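Local atomic coordinates of purine phosphoribosyltransferase (PDB entry 1VDM), a protein that probably acts as a type I phosphoribosyltransferase, transferring a phosphoribosyl group from phosphoribosyl pyrophosphate to a purine base. Residues W9-A14 / F142-F147; G36-A41 / L53-V58; D91-G96 / V127-Y132. All blocks are in the same frame, centred on the assembly; numbering follows the deposited sequence.

Contact 1: W9-A14 / F142-F147; sequences WQVDRA and FPWEEF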
ATOM      1  N   TRP G   9     -23.408  11.590 -12.016  1.00 21.23           N
ATOM      2  CA  TRP G   9     -24.269  10.872 -11.083  1.00 23.55           C
ATOM      3  C   TRP G   9     -25.673  10.784 -11.692  1.00 25.39           C
ATOM      4  O   TRP G   9     -26.367   9.768 -11.516  1.00 26.21           O
ATOM      5  CB  TRP G   9     -24.321  11.563  -9.712  1.00 21.57           C
ATOM      6  CG  TRP G   9     -25.055  10.790  -8.613  1.00 24.54           C
ATOM      7  CD1 TRP G   9     -25.761  11.333  -7.578  1.00 25.69           C
ATOM      8  CD2 TRP G   9     -25.144   9.356  -8.441  1.00 22.70           C
ATOM      9  NE1 TRP G   9     -26.288  10.341  -6.782  1.00 25.37           N
ATOM     10  CE2 TRP G   9     -25.927   9.121  -7.289  1.00 23.25           C
ATOM     11  CE3 TRP G   9     -24.639   8.255  -9.152  1.00 23.09           C
ATOM     12  CZ2 TRP G   9     -26.224   7.830  -6.828  1.00 20.70           C
ATOM     13  CZ3 TRP G   9     -24.935   6.978  -8.700  1.00 21.72           C
ATOM     14  CH2 TRP G   9     -25.725   6.776  -7.543  1.00 22.46           C
ATOM     15  N   GLN G  10     -26.082  11.833 -12.415  1.00 24.04           N
ATOM     16  CA  GLN G  10     -27.379  11.823 -13.072  1.00 25.68           C
ATOM     17  C   GLN G  10     -27.370  10.748 -14.142  1.00 26.90           C
ATOM     18  O   GLN G  10     -28.361  10.046 -14.330  1.00 26.35           O
ATOM     19  CB  GLN G  10     -27.703  13.181 -13.715  1.00 26.23           C
ATOM     20  CG  GLN G  10     -28.205  14.240 -12.738  1.00 28.39           C
ATOM     21  CD  GLN G  10     -28.494  15.568 -13.410  1.00 28.37           C
ATOM     22  OE1 GLN G  10     -27.608  16.165 -14.029  1.00 30.38           O
ATOM     23  NE2 GLN G  10     -29.738  16.042 -13.292  1.00 25.27           N
ATOM     24  N   VAL G  11     -26.253  10.602 -14.845  1.00 26.30           N
ATOM     25  CA  VAL G  11     -26.181   9.585 -15.884  1.00 27.62           C
ATOM     26  C   VAL G  11     -26.109   8.169 -15.293  1.00 29.04           C
ATOM     27  O   VAL G  11     -26.693   7.231 -15.842  1.00 30.20           O
ATOM     28  CB  VAL G  11     -24.977   9.834 -16.835  1.00 28.16           C
ATOM     29  CG1 VAL G  11     -24.815   8.671 -17.802  1.00 25.32           C
ATOM     30  CG2 VAL G  11     -25.208  11.117 -17.621  1.00 24.46           C
ATOM     31  N   ASP G  12     -25.406   8.009 -14.173  1.00 28.94           N
ATOM     32  CA  ASP G  12     -25.308   6.695 -13.541  1.00 29.90           C
ATOM     33  C   ASP G  12     -26.681   6.250 -13.023  1.00 29.27           C
ATOM     34  O   ASP G  12     -27.124   5.137 -13.300  1.00 30.42           O
ATOM     35  CB  ASP G  12     -24.287   6.704 -12.392  1.00 31.70           C
ATOM     36  CG  ASP G  12     -22.920   6.172 -12.815  1.00 33.51           C
ATOM     37  OD1 ASP G  12     -22.855   5.313 -13.721  1.00 34.93           O
ATOM     38  OD2 ASP G  12     -21.909   6.602 -12.226  1.00 38.47           O
ATOM     39  N   ARG G  13     -27.354   7.119 -12.280  1.00 27.04           N
ATOM     40  CA  ARG G  13     -28.675   6.784 -11.768  1.00 28.79           C
ATOM     41  C   ARG G  13     -29.674   6.487 -12.893  1.00 30.12           C
ATOM     42  O   ARG G  13     -30.530   5.602 -12.765  1.00 30.25           O
ATOM     43  CB  ARG G  13     -29.211   7.910 -10.896  1.00 26.62           C
ATOM     44  CG  ARG G  13     -28.565   7.982  -9.547  1.00 26.37           C
ATOM     45  CD  ARG G  13     -29.216   9.065  -8.729  1.00 28.05           C
ATOM     46  NE  ARG G  13     -28.700  10.392  -9.042  1.00 27.99           N
ATOM     47  CZ  ARG G  13     -29.130  11.506  -8.465  1.00 29.44           C
ATOM     48  NH1 ARG G  13     -30.095  11.459  -7.556  1.00 29.47           N
ATOM     49  NH2 ARG G  13     -28.564  12.661  -8.761  1.00 29.81           N
ATOM     50  N   ALA G  14     -29.557   7.225 -13.992  1.00 31.68           N
ATOM     51  CA  ALA G  14     -30.442   7.033 -15.130  1.00 32.14           C
ATOM     52  C   ALA G  14     -30.177   5.679 -15.760  1.00 33.40           C
ATOM     53  O   ALA G  14     -31.107   4.977 -16.156  1.00 33.20           O
ATOM     54  CB  ALA G  14     -30.224   8.135 -16.160  1.00 30.49           C
ATOM     55  N   PHE G 142     -23.813  16.601 -22.127  1.00 30.23           N
ATOM     56  CA  PHE G 142     -23.528  15.441 -21.294  1.00 29.48           C
ATOM     57  C   PHE G 142     -22.222  15.597 -20.502  1.00 29.06           C
ATOM     58  O   PHE G 142     -21.372  16.431 -20.839  1.00 28.80           O
ATOM     59  CB  PHE G 142     -23.502  14.180 -22.157  1.00 30.36           C
ATOM     60  CG  PHE G 142     -24.843  13.802 -22.694  1.00 31.32           C
ATOM     61  CD1 PHE G 142     -25.182  14.070 -24.021  1.00 31.62           C
ATOM     62  CD2 PHE G 142     -25.788  13.196 -21.868  1.00 31.92           C
ATOM     63  CE1 PHE G 142     -26.451  13.734 -24.522  1.00 30.99           C
ATOM     64  CE2 PHE G 142     -27.060  12.858 -22.360  1.00 30.09           C
ATOM     65  CZ  PHE G 142     -27.391  13.127 -23.688  1.00 29.95           C
ATOM     66  N   PRO G 143     -22.044  14.777 -19.442  1.00 27.49           N
ATOM     67  CA  PRO G 143     -20.849  14.823 -18.587  1.00 26.00           C
ATOM     68  C   PRO G 143     -19.548  14.571 -19.342  1.00 28.48           C
ATOM     69  O   PRO G 143     -18.485  15.008 -18.912  1.00 28.65           O
ATOM     70  CB  PRO G 143     -21.111  13.729 -17.551  1.00 25.62           C
ATOM     71  CG  PRO G 143     -22.551  13.393 -17.697  1.00 27.13           C
ATOM     72  CD  PRO G 143     -22.844  13.579 -19.138  1.00 25.39           C
ATOM     73  N   TRP G 144     -19.635  13.864 -20.462  1.00 29.56           N
ATOM     74  CA  TRP G 144     -18.452  13.546 -21.260  1.00 30.29           C
ATOM     75  C   TRP G 144     -18.212  14.488 -22.446  1.00 31.05           C
ATOM     76  O   TRP G 144     -17.372  14.212 -23.306  1.00 31.02           O
ATOM     77  CB  TRP G 144     -18.559  12.114 -21.777  1.00 27.45           C
ATOM     78  CG  TRP G 144     -19.666  11.912 -22.751  1.00 26.15           C
ATOM     79  CD1 TRP G 144     -19.626  12.132 -24.106  1.00 26.72           C
ATOM     80  CD2 TRP G 144     -20.992  11.437 -22.461  1.00 26.24           C
ATOM     81  NE1 TRP G 144     -20.853  11.818 -24.678  1.00 26.44           N
ATOM     82  CE2 TRP G 144     -21.705  11.390 -23.690  1.00 25.07           C
ATOM     83  CE3 TRP G 144     -21.646  11.045 -21.288  1.00 25.41           C
ATOM     84  CZ2 TRP G 144     -23.033  10.965 -23.771  1.00 25.84           C
ATOM     85  CZ3 TRP G 144     -22.977  10.620 -21.372  1.00 27.70           C
ATOM     86  CH2 TRP G 144     -23.650  10.585 -22.605  1.00 28.01           C
ATOM     87  N   GLU G 145     -18.955  15.587 -22.503  1.00 32.45           N
ATOM     88  CA  GLU G 145     -18.798  16.539 -23.599  1.00 33.42           C
ATOM     89  C   GLU G 145     -18.077  17.818 -23.182  1.00 33.18           C
ATOM     90  O   GLU G 145     -18.225  18.286 -22.059  1.00 35.34           O
ATOM     91  CB  GLU G 145     -20.170  16.856 -24.201  1.00 31.65           C
ATOM     92  CG  GLU G 145     -20.658  15.763 -25.141  1.00 35.29           C
ATOM     93  CD  GLU G 145     -22.125  15.897 -25.537  1.00 37.33           C
ATOM     94  OE1 GLU G 145     -22.537  15.190 -26.485  1.00 38.45           O
ATOM     95  OE2 GLU G 145     -22.859  16.693 -24.902  1.00 35.26           O
ATOM     96  N   GLU G 146     -17.285  18.376 -24.090  1.00 33.34           N
ATOM     97  CA  GLU G 146     -16.553  19.616 -23.808  1.00 34.10           C
ATOM     98  C   GLU G 146     -17.445  20.838 -24.109  1.00 34.36           C
ATOM     99  O   GLU G 146     -18.459  20.715 -24.801  1.00 35.10           O
ATOM    100  CB  GLU G 146     -15.264  19.674 -24.646  1.00 34.59           C
ATOM    101  CG  GLU G 146     -14.224  18.571 -24.336  1.00 36.53           C
ATOM    102  CD  GLU G 146     -14.737  17.159 -24.613  1.00 40.65           C
ATOM    103  OE1 GLU G 146     -15.154  16.883 -25.761  1.00 44.66           O
ATOM    104  OE2 GLU G 146     -14.726  16.317 -23.686  1.00 40.37           O
ATOM    105  N   PHE G 147     -17.071  22.000 -23.572  1.00 32.62           N
ATOM    106  CA  PHE G 147     -17.825  23.239 -23.765  1.00 32.81           C
ATOM    107  C   PHE G 147     -17.211  24.172 -24.816  1.00 35.42           C
ATOM    108  O   PHE G 147     -15.988  24.248 -24.956  1.00 35.07           O
ATOM    109  CB  PHE G 147     -17.885  24.064 -22.477  1.00 31.32           C
ATOM    110  CG  PHE G 147     -18.368  23.320 -21.272  1.00 29.64           C
ATOM    111  CD1 PHE G 147     -19.161  22.187 -21.389  1.00 29.57           C
ATOM    112  CD2 PHE G 147     -18.097  23.816 -20.006  1.00 29.40           C
ATOM    113  CE1 PHE G 147     -19.678  21.573 -20.264  1.00 31.96           C
ATOM    114  CE2 PHE G 147     -18.612  23.206 -18.875  1.00 28.02           C
ATOM    115  CZ  PHE G 147     -19.404  22.086 -19.004  1.00 29.10           C
TER
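The turn that presents Pro143 and Trp144 to Val11 is pinned at its start by a bond from Phe142 N to Glu145 OE2, 2.9 Å long and nearly straight at 163°. The amide meets that oxygen from above the carboxylate plane, 45° out of it. On the backbone, Glu145 N returns to Phe142 O at 3.1 Å, closing a type I beta turn with Pro143 and Trp144 at its two central positions. Side chains also pack within the turn: Phe142 CB lies 3.4 Å above one face of the Trp144 ring, offset toward the rim, while Glu145 CD sits at the edge of the Phe142 ring, in its plane.

Against this turn comes a single methyl of helix 8-23. Val11 has CG1 anti to its backbone N (chi1 173°), which leaves CG2 beside that nitrogen and directed at the proline. CG2 stands 3.5 Å from Pro143 CG. It also touches CD of the same ring and comes more loosely up to Trp144 CZ3, obliquely to the indole. The contact therefore joins the helix that follows strand 3-5 to the loop that follows strand 139-141, and these two strands pair in parallel, which is consistent with the hood of type I phosphoribosyltransferases being built from both chain ends. Two residues either side of Val11 in sequence, Trp9 and Arg13 pair with each other: Trp9 O receives the amide of Arg13 and, weakly, Arg13 NE, and Arg13 CG lies over one face of the Trp9 ring. Trp9 NE1 and Arg13 NH1 hydrogen-bond to Pro143 O and Glu145 O of a second subunit.

Contact 2: G36-A41 / L53-V58; sequences GGLIPA and LKVIDV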
ATOM      1  N   GLY G  36     -22.038   9.451 -28.298  1.00 42.69           N
ATOM      2  CA  GLY G  36     -22.618   9.564 -26.965  1.00 40.34           C
ATOM      3  C   GLY G  36     -23.275   8.256 -26.522  1.00 37.85           C
ATOM      4  O   GLY G  36     -23.277   7.885 -25.355  1.00 37.51           O
ATOM      5  N   GLY G  37     -23.885   7.565 -27.503  1.00 37.25           N
ATOM      6  CA  GLY G  37     -24.552   6.306 -27.192  1.00 35.61           C
ATOM      7  C   GLY G  37     -23.635   5.358 -26.415  1.00 34.89           C
ATOM      8  O   GLY G  37     -24.075   4.544 -25.614  1.00 34.72           O
ATOM      9  N   LEU G  38     -22.352   5.313 -26.761  1.00 34.83           N
ATOM     10  CA  LEU G  38     -21.468   4.296 -26.213  1.00 36.11           C
ATOM     11  C   LEU G  38     -21.270   4.382 -24.694  1.00 37.80           C
ATOM     12  O   LEU G  38     -20.855   3.406 -24.073  1.00 39.45           O
ATOM     13  CB  LEU G  38     -20.107   4.325 -26.928  1.00 34.76           C
ATOM     14  CG  LEU G  38     -20.112   3.962 -28.422  1.00 33.92           C
ATOM     15  CD1 LEU G  38     -18.694   4.003 -28.981  1.00 30.63           C
ATOM     16  CD2 LEU G  38     -20.717   2.580 -28.621  1.00 33.29           C
ATOM     17  N   ILE G  39     -21.558   5.530 -24.085  1.00 38.15           N
ATOM     18  CA  ILE G  39     -21.386   5.593 -22.650  1.00 38.24           C
ATOM     19  C   ILE G  39     -22.430   4.729 -21.966  1.00 37.79           C
ATOM     20  O   ILE G  39     -22.122   3.777 -21.261  1.00 38.21           O
ATOM     21  CB  ILE G  39     -21.546   7.050 -22.213  1.00 38.76           C
ATOM     22  CG1 ILE G  39     -20.195   7.767 -22.262  1.00 38.76           C
ATOM     23  CG2 ILE G  39     -22.058   7.106 -20.762  1.00 38.76           C
ATOM     24  CD1 ILE G  39     -19.751   8.076 -23.693  1.00 38.76           C
ATOM     25  N   PRO G  40     -23.730   5.012 -22.182  1.00 37.31           N
ATOM     26  CA  PRO G  40     -24.760   4.176 -21.555  1.00 38.02           C
ATOM     27  C   PRO G  40     -24.651   2.720 -22.033  1.00 38.05           C
ATOM     28  O   PRO G  40     -24.904   1.787 -21.269  1.00 38.22           O
ATOM     29  CB  PRO G  40     -26.071   4.821 -22.014  1.00 37.47           C
ATOM     30  CG  PRO G  40     -25.683   6.229 -22.360  1.00 37.51           C
ATOM     31  CD  PRO G  40     -24.349   6.045 -23.030  1.00 36.78           C
ATOM     32  N   ALA G  41     -24.270   2.545 -23.298  1.00 38.26           N
ATOM     33  CA  ALA G  41     -24.133   1.224 -23.903  1.00 38.54           C
ATOM     34  C   ALA G  41     -23.140   0.334 -23.160  1.00 38.46           C
ATOM     35  O   ALA G  41     -23.481  -0.776 -22.759  1.00 38.38           O
ATOM     36  CB  ALA G  41     -23.714   1.360 -25.358  1.00 38.85           C
ATOM     37  N   LEU G  53     -21.647  -6.469 -27.063  1.00 47.59           N
ATOM     38  CA  LEU G  53     -21.858  -5.087 -27.466  1.00 45.41           C
ATOM     39  C   LEU G  53     -21.413  -4.836 -28.902  1.00 46.42           C
ATOM     40  O   LEU G  53     -20.265  -5.099 -29.265  1.00 45.64           O
ATOM     41  CB  LEU G  53     -21.093  -4.138 -26.543  1.00 43.58           C
ATOM     42  CG  LEU G  53     -21.184  -2.656 -26.917  1.00 42.14           C
ATOM     43  CD1 LEU G  53     -22.608  -2.170 -26.708  1.00 42.05           C
ATOM     44  CD2 LEU G  53     -20.229  -1.845 -26.072  1.00 40.29           C
ATOM     45  N   LYS G  54     -22.334  -4.336 -29.718  1.00 47.07           N
ATOM     46  CA  LYS G  54     -22.023  -4.016 -31.102  1.00 48.43           C
ATOM     47  C   LYS G  54     -22.048  -2.496 -31.256  1.00 48.45           C
ATOM     48  O   LYS G  54     -22.888  -1.816 -30.663  1.00 48.54           O
ATOM     49  CB  LYS G  54     -23.028  -4.680 -32.045  1.00 50.52           C
ATOM     50  CG  LYS G  54     -22.780  -6.170 -32.210  1.00 52.73           C
ATOM     51  CD  LYS G  54     -23.724  -6.808 -33.213  1.00 53.82           C
ATOM     52  CE  LYS G  54     -23.369  -8.276 -33.435  1.00 54.15           C
ATOM     53  NZ  LYS G  54     -21.980  -8.449 -33.954  1.00 54.78           N
ATOM     54  N   VAL G  55     -21.107  -1.960 -32.025  1.00 48.26           N
ATOM     55  CA  VAL G  55     -21.043  -0.522 -32.218  1.00 49.13           C
ATOM     56  C   VAL G  55     -21.380  -0.074 -33.635  1.00 50.45           C
ATOM     57  O   VAL G  55     -20.920  -0.660 -34.620  1.00 51.05           O
ATOM     58  CB  VAL G  55     -19.652   0.018 -31.853  1.00 48.09           C
ATOM     59  CG1 VAL G  55     -19.571   1.505 -32.154  1.00 47.59           C
ATOM     60  CG2 VAL G  55     -19.379  -0.234 -30.381  1.00 49.42           C
ATOM     61  N   ILE G  56     -22.201   0.966 -33.728  1.00 50.75           N
ATOM     62  CA  ILE G  56     -22.572   1.523 -35.021  1.00 50.11           C
ATOM     63  C   ILE G  56     -22.364   3.033 -34.969  1.00 50.28           C
ATOM     64  O   ILE G  56     -22.625   3.665 -33.947  1.00 49.00           O
ATOM     65  CB  ILE G  56     -24.047   1.209 -35.381  1.00 49.29           C
ATOM     66  CG1 ILE G  56     -24.284   1.514 -36.864  1.00 49.83           C
ATOM     67  CG2 ILE G  56     -24.993   2.020 -34.501  1.00 48.34           C
ATOM     68  CD1 ILE G  56     -25.545   0.890 -37.440  1.00 48.03           C
ATOM     69  N   ASP G  57     -21.864   3.600 -36.062  1.00 51.64           N
ATOM     70  CA  ASP G  57     -21.636   5.043 -36.139  1.00 53.31           C
ATOM     71  C   ASP G  57     -22.300   5.573 -37.402  1.00 54.02           C
ATOM     72  O   ASP G  57     -21.965   5.160 -38.515  1.00 51.55           O
ATOM     73  CB  ASP G  57     -20.132   5.361 -36.171  1.00 54.17           C
ATOM     74  CG  ASP G  57     -19.820   6.813 -35.788  1.00 55.97           C
ATOM     75  OD1 ASP G  57     -18.617   7.147 -35.650  1.00 57.75           O
ATOM     76  OD2 ASP G  57     -20.768   7.618 -35.619  1.00 54.60           O
ATOM     77  N   VAL G  58     -23.256   6.474 -37.218  1.00 55.75           N
ATOM     78  CA  VAL G  58     -23.966   7.072 -38.341  1.00 57.37           C
ATOM     79  C   VAL G  58     -23.593   8.546 -38.429  1.00 58.77           C
ATOM     80  O   VAL G  58     -23.609   9.262 -37.429  1.00 60.27           O
ATOM     81  CB  VAL G  58     -25.491   6.937 -38.172  1.00 56.42           C
ATOM     82  CG1 VAL G  58     -26.198   7.530 -39.374  1.00 57.76           C
ATOM     83  CG2 VAL G  58     -25.866   5.473 -38.011  1.00 55.01           C
TER
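Leu38 and Val55 make the closer of two apolar meetings between helix 38-47 and strand 53-61, their side chains crossing at about a right angle. Leu38 CD2 reaches between the two valine methyls, 3.6 Å from Val55 CG2 and 3.9 Å from Val55 CG1. CG is anti to the carbonyl carbon (chi1 -65°), which brings the forked end to the valine, CD2 nearer than CD1, although the bond to CB does not point there. The second meeting lies one helical turn on: Ala41 CB, directed at the strand, rests 3.9 Å from Leu53 CD1. Leu38 and Ala41 thus share one side of the helix, as Leu53 and Val55 share one face of the strand.

Hydrogen bonding runs elsewhere. None crosses between the two segments; Lys54 and Ile56 pair through their backbones with strand 29-33 and with Ala34 just beyond it, that strand being the other one of this beta-alpha-beta crossover. Leu38 of a fifth subunit packs on Leu53 and Val55 from outside the chain. With only methyl groups meeting, nothing directional fixes the helix on the sheet here; its placement rests on shape and on the burial of all four side chains.

Contact 3: D91-G96 / V127-Y132; sequences DVSDTG and VVPDYY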
ATOM      1  N   ASP G  91     -27.764   8.154 -26.381  1.00 42.53           N
ATOM      2  CA  ASP G  91     -27.868   9.116 -25.281  1.00 43.57           C
ATOM      3  C   ASP G  91     -29.191   9.899 -25.283  1.00 44.46           C
ATOM      4  O   ASP G  91     -29.796  10.156 -24.250  1.00 44.45           O
ATOM      5  CB  ASP G  91     -26.656  10.069 -25.296  1.00 43.87           C
ATOM      6  CG  ASP G  91     -26.439  10.672 -26.685  1.00 47.50           C
ATOM      7  OD1 ASP G  91     -27.044  10.165 -27.632  1.00 49.92           O
ATOM      8  OD2 ASP G  91     -25.636  11.596 -26.806  1.00 49.06           O
ATOM      9  N   VAL G  92     -29.629  10.316 -26.485  1.00 44.49           N
ATOM     10  CA  VAL G  92     -30.876  11.071 -26.548  1.00 44.23           C
ATOM     11  C   VAL G  92     -31.519  11.027 -27.936  1.00 44.08           C
ATOM     12  O   VAL G  92     -30.862  10.980 -28.967  1.00 43.74           O
ATOM     13  CB  VAL G  92     -30.584  12.521 -26.158  1.00 44.43           C
ATOM     14  CG1 VAL G  92     -29.634  13.153 -27.172  1.00 42.12           C
ATOM     15  CG2 VAL G  92     -31.874  13.320 -26.120  1.00 43.56           C
ATOM     16  N   SER G  93     -32.865  11.008 -27.927  1.00 43.76           N
ATOM     17  CA  SER G  93     -33.604  11.018 -29.182  1.00 43.76           C
ATOM     18  C   SER G  93     -34.076  12.432 -29.522  1.00 43.76           C
ATOM     19  O   SER G  93     -35.095  12.912 -29.042  1.00 43.76           O
ATOM     20  CB  SER G  93     -34.818  10.103 -29.004  1.00 43.76           C
ATOM     21  OG  SER G  93     -35.275   9.662 -30.282  1.00 43.76           O
ATOM     22  N   ASP G  94     -33.275  13.133 -30.351  1.00 45.73           N
ATOM     23  CA  ASP G  94     -33.628  14.507 -30.681  1.00 47.33           C
ATOM     24  C   ASP G  94     -34.642  14.571 -31.824  1.00 48.09           C
ATOM     25  O   ASP G  94     -35.810  14.877 -31.640  1.00 48.51           O
ATOM     26  CB  ASP G  94     -32.363  15.270 -31.067  1.00 48.42           C
ATOM     27  CG  ASP G  94     -32.634  16.759 -30.911  1.00 49.64           C
ATOM     28  OD1 ASP G  94     -31.667  17.504 -30.758  1.00 48.73           O
ATOM     29  OD2 ASP G  94     -33.798  17.154 -30.940  1.00 51.02           O
ATOM     30  N   THR G  95     -34.157  14.317 -33.053  1.00 48.69           N
ATOM     31  CA  THR G  95     -35.083  14.276 -34.175  1.00 49.02           C
ATOM     32  C   THR G  95     -35.474  12.844 -34.542  1.00 50.22           C
ATOM     33  O   THR G  95     -36.488  12.597 -35.182  1.00 51.10           O
ATOM     34  CB  THR G  95     -34.433  14.967 -35.376  1.00 48.54           C
ATOM     35  OG1 THR G  95     -33.240  14.261 -35.740  1.00 48.03           O
ATOM     36  CG2 THR G  95     -34.067  16.409 -35.012  1.00 47.09           C
ATOM     37  N   GLY G  96     -34.650  11.895 -34.105  1.00 50.99           N
ATOM     38  CA  GLY G  96     -34.906  10.494 -34.389  1.00 51.81           C
ATOM     39  C   GLY G  96     -34.276  10.117 -35.708  1.00 52.25           C
ATOM     40  O   GLY G  96     -34.436   9.008 -36.220  1.00 52.59           O
ATOM     41  N   VAL G 127     -38.831   9.188 -33.209  1.00 48.37           N
ATOM     42  CA  VAL G 127     -38.584   7.873 -32.624  1.00 47.63           C
ATOM     43  C   VAL G 127     -38.562   7.957 -31.105  1.00 46.88           C
ATOM     44  O   VAL G 127     -37.516   8.209 -30.495  1.00 47.50           O
ATOM     45  CB  VAL G 127     -37.240   7.266 -33.101  1.00 47.88           C
ATOM     46  CG1 VAL G 127     -36.902   6.037 -32.275  1.00 46.76           C
ATOM     47  CG2 VAL G 127     -37.338   6.876 -34.565  1.00 48.67           C
ATOM     48  N   VAL G 128     -39.730   7.756 -30.504  1.00 44.49           N
ATOM     49  CA  VAL G 128     -39.855   7.788 -29.059  1.00 43.99           C
ATOM     50  C   VAL G 128     -39.173   6.539 -28.522  1.00 45.03           C
ATOM     51  O   VAL G 128     -39.408   5.432 -29.015  1.00 45.81           O
ATOM     52  CB  VAL G 128     -41.336   7.776 -28.616  1.00 43.02           C
ATOM     53  CG1 VAL G 128     -41.429   7.798 -27.087  1.00 42.20           C
ATOM     54  CG2 VAL G 128     -42.060   8.967 -29.213  1.00 39.39           C
ATOM     55  N   PRO G 129     -38.299   6.700 -27.519  1.00 45.47           N
ATOM     56  CA  PRO G 129     -37.607   5.536 -26.953  1.00 46.12           C
ATOM     57  C   PRO G 129     -38.570   4.664 -26.151  1.00 45.45           C
ATOM     58  O   PRO G 129     -39.500   5.170 -25.522  1.00 44.88           O
ATOM     59  CB  PRO G 129     -36.528   6.173 -26.071  1.00 45.33           C
ATOM     60  CG  PRO G 129     -36.289   7.512 -26.732  1.00 44.75           C
ATOM     61  CD  PRO G 129     -37.693   7.950 -27.033  1.00 46.23           C
ATOM     62  N   ASP G 130     -38.364   3.355 -26.182  1.00 45.06           N
ATOM     63  CA  ASP G 130     -39.235   2.478 -25.416  1.00 46.42           C
ATOM     64  C   ASP G 130     -38.951   2.704 -23.940  1.00 46.19           C
ATOM     65  O   ASP G 130     -39.831   2.526 -23.099  1.00 45.49           O
ATOM     66  CB  ASP G 130     -39.008   1.025 -25.810  1.00 47.17           C
ATOM     67  CG  ASP G 130     -39.322   0.784 -27.268  1.00 48.77           C
ATOM     68  OD1 ASP G 130     -38.383   0.807 -28.094  1.00 48.23           O
ATOM     69  OD2 ASP G 130     -40.516   0.601 -27.592  1.00 50.57           O
ATOM     70  N   TYR G 131     -37.720   3.128 -23.646  1.00 44.75           N
ATOM     71  CA  TYR G 131     -37.293   3.430 -22.282  1.00 43.39           C
ATOM     72  C   TYR G 131     -36.376   4.655 -22.273  1.00 42.21           C
ATOM     73  O   TYR G 131     -35.390   4.692 -23.002  1.00 43.03           O
ATOM     74  CB  TYR G 131     -36.519   2.254 -21.668  1.00 43.84           C
ATOM     75  CG  TYR G 131     -37.191   0.909 -21.767  1.00 44.38           C
ATOM     76  CD1 TYR G 131     -36.880   0.031 -22.799  1.00 45.95           C
ATOM     77  CD2 TYR G 131     -38.138   0.511 -20.826  1.00 46.52           C
ATOM     78  CE1 TYR G 131     -37.497  -1.213 -22.896  1.00 46.89           C
ATOM     79  CE2 TYR G 131     -38.758  -0.722 -20.912  1.00 47.39           C
ATOM     80  CZ  TYR G 131     -38.433  -1.580 -21.949  1.00 48.85           C
ATOM     81  OH  TYR G 131     -39.049  -2.803 -22.037  1.00 51.73           O
ATOM     82  N   TYR G 132     -36.691   5.647 -21.447  1.00 40.58           N
ATOM     83  CA  TYR G 132     -35.860   6.846 -21.342  1.00 40.41           C
ATOM     84  C   TYR G 132     -36.096   7.502 -19.988  1.00 39.70           C
ATOM     85  O   TYR G 132     -37.068   7.182 -19.312  1.00 40.18           O
ATOM     86  CB  TYR G 132     -36.149   7.827 -22.502  1.00 42.09           C
ATOM     87  CG  TYR G 132     -37.468   8.576 -22.442  1.00 44.40           C
ATOM     88  CD1 TYR G 132     -37.630   9.681 -21.604  1.00 44.48           C
ATOM     89  CD2 TYR G 132     -38.553   8.180 -23.228  1.00 43.71           C
ATOM     90  CE1 TYR G 132     -38.838  10.373 -21.547  1.00 46.17           C
ATOM     91  CE2 TYR G 132     -39.767   8.864 -23.180  1.00 45.63           C
ATOM     92  CZ  TYR G 132     -39.905   9.958 -22.336  1.00 46.36           C
ATOM     93  OH  TYR G 132     -41.110  10.620 -22.262  1.00 46.97           O
TER
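Ser93 directs its CB toward the 127-132 loop, and both side-chain atoms make contact. OG is anti to the backbone N (chi1 -158°) and donates to Val127 O over 2.7 Å, meeting the carbonyl at 149° and tilted 21° from its plane. CB of the same serine lies 3.7 Å from Pro129 CG, against the ring of a proline whose side chain points back toward it. OG is further tied to Thr125 OG1, so the hydroxyl is held by two partners. A valine in place of Ser93 is likely to leave Val127 O without this donor and Thr125 OG1 without its partner.

Val127 lies alongside Gly96, its CG2 4.0 Å from Gly96 O. A side chain on Gly96 would clash with Val127 N, and at its positive phi it would also press on the carbonyl of Thr95. The 91-96 segment matches the motif, with its acidic residues, that in type I phosphoribosyltransferases binds phosphoribosyl pyrophosphate, and probably does so here. Gly96 occupies the N-cap position of helix 97-107; Leu99 of that helix packs on Ser93 and Val127, while Cys118 of strand 113-118 and Met121 of strand 120-121 lie against Pro129.

Along the chain, contact 1 brackets the other two, pairing helix 8-23 with a loop near the C-terminus; contact 2 closes before contact 3 opens. Centres of contacts 1 and 2 are about 15 Å apart, contacts 1 and 3 about 17 Å, contacts 2 and 3 about 14 Å. Three loops meet: Trp144 CZ2 is 3.5 Å from Gly36 O, and Gly36 CA lies 3.6 Å from Asp91 OD2, near which Phe142 CE1 packs. Contact 2 uses the five-stranded mixed sheet; the 91-96 half of contact 3 leaves its strand 85-90 and enters a small parallel sheet with strands 120-121 and 134-135, which the 127-132 loop connects. The turn of contact 1 links probable hood and core.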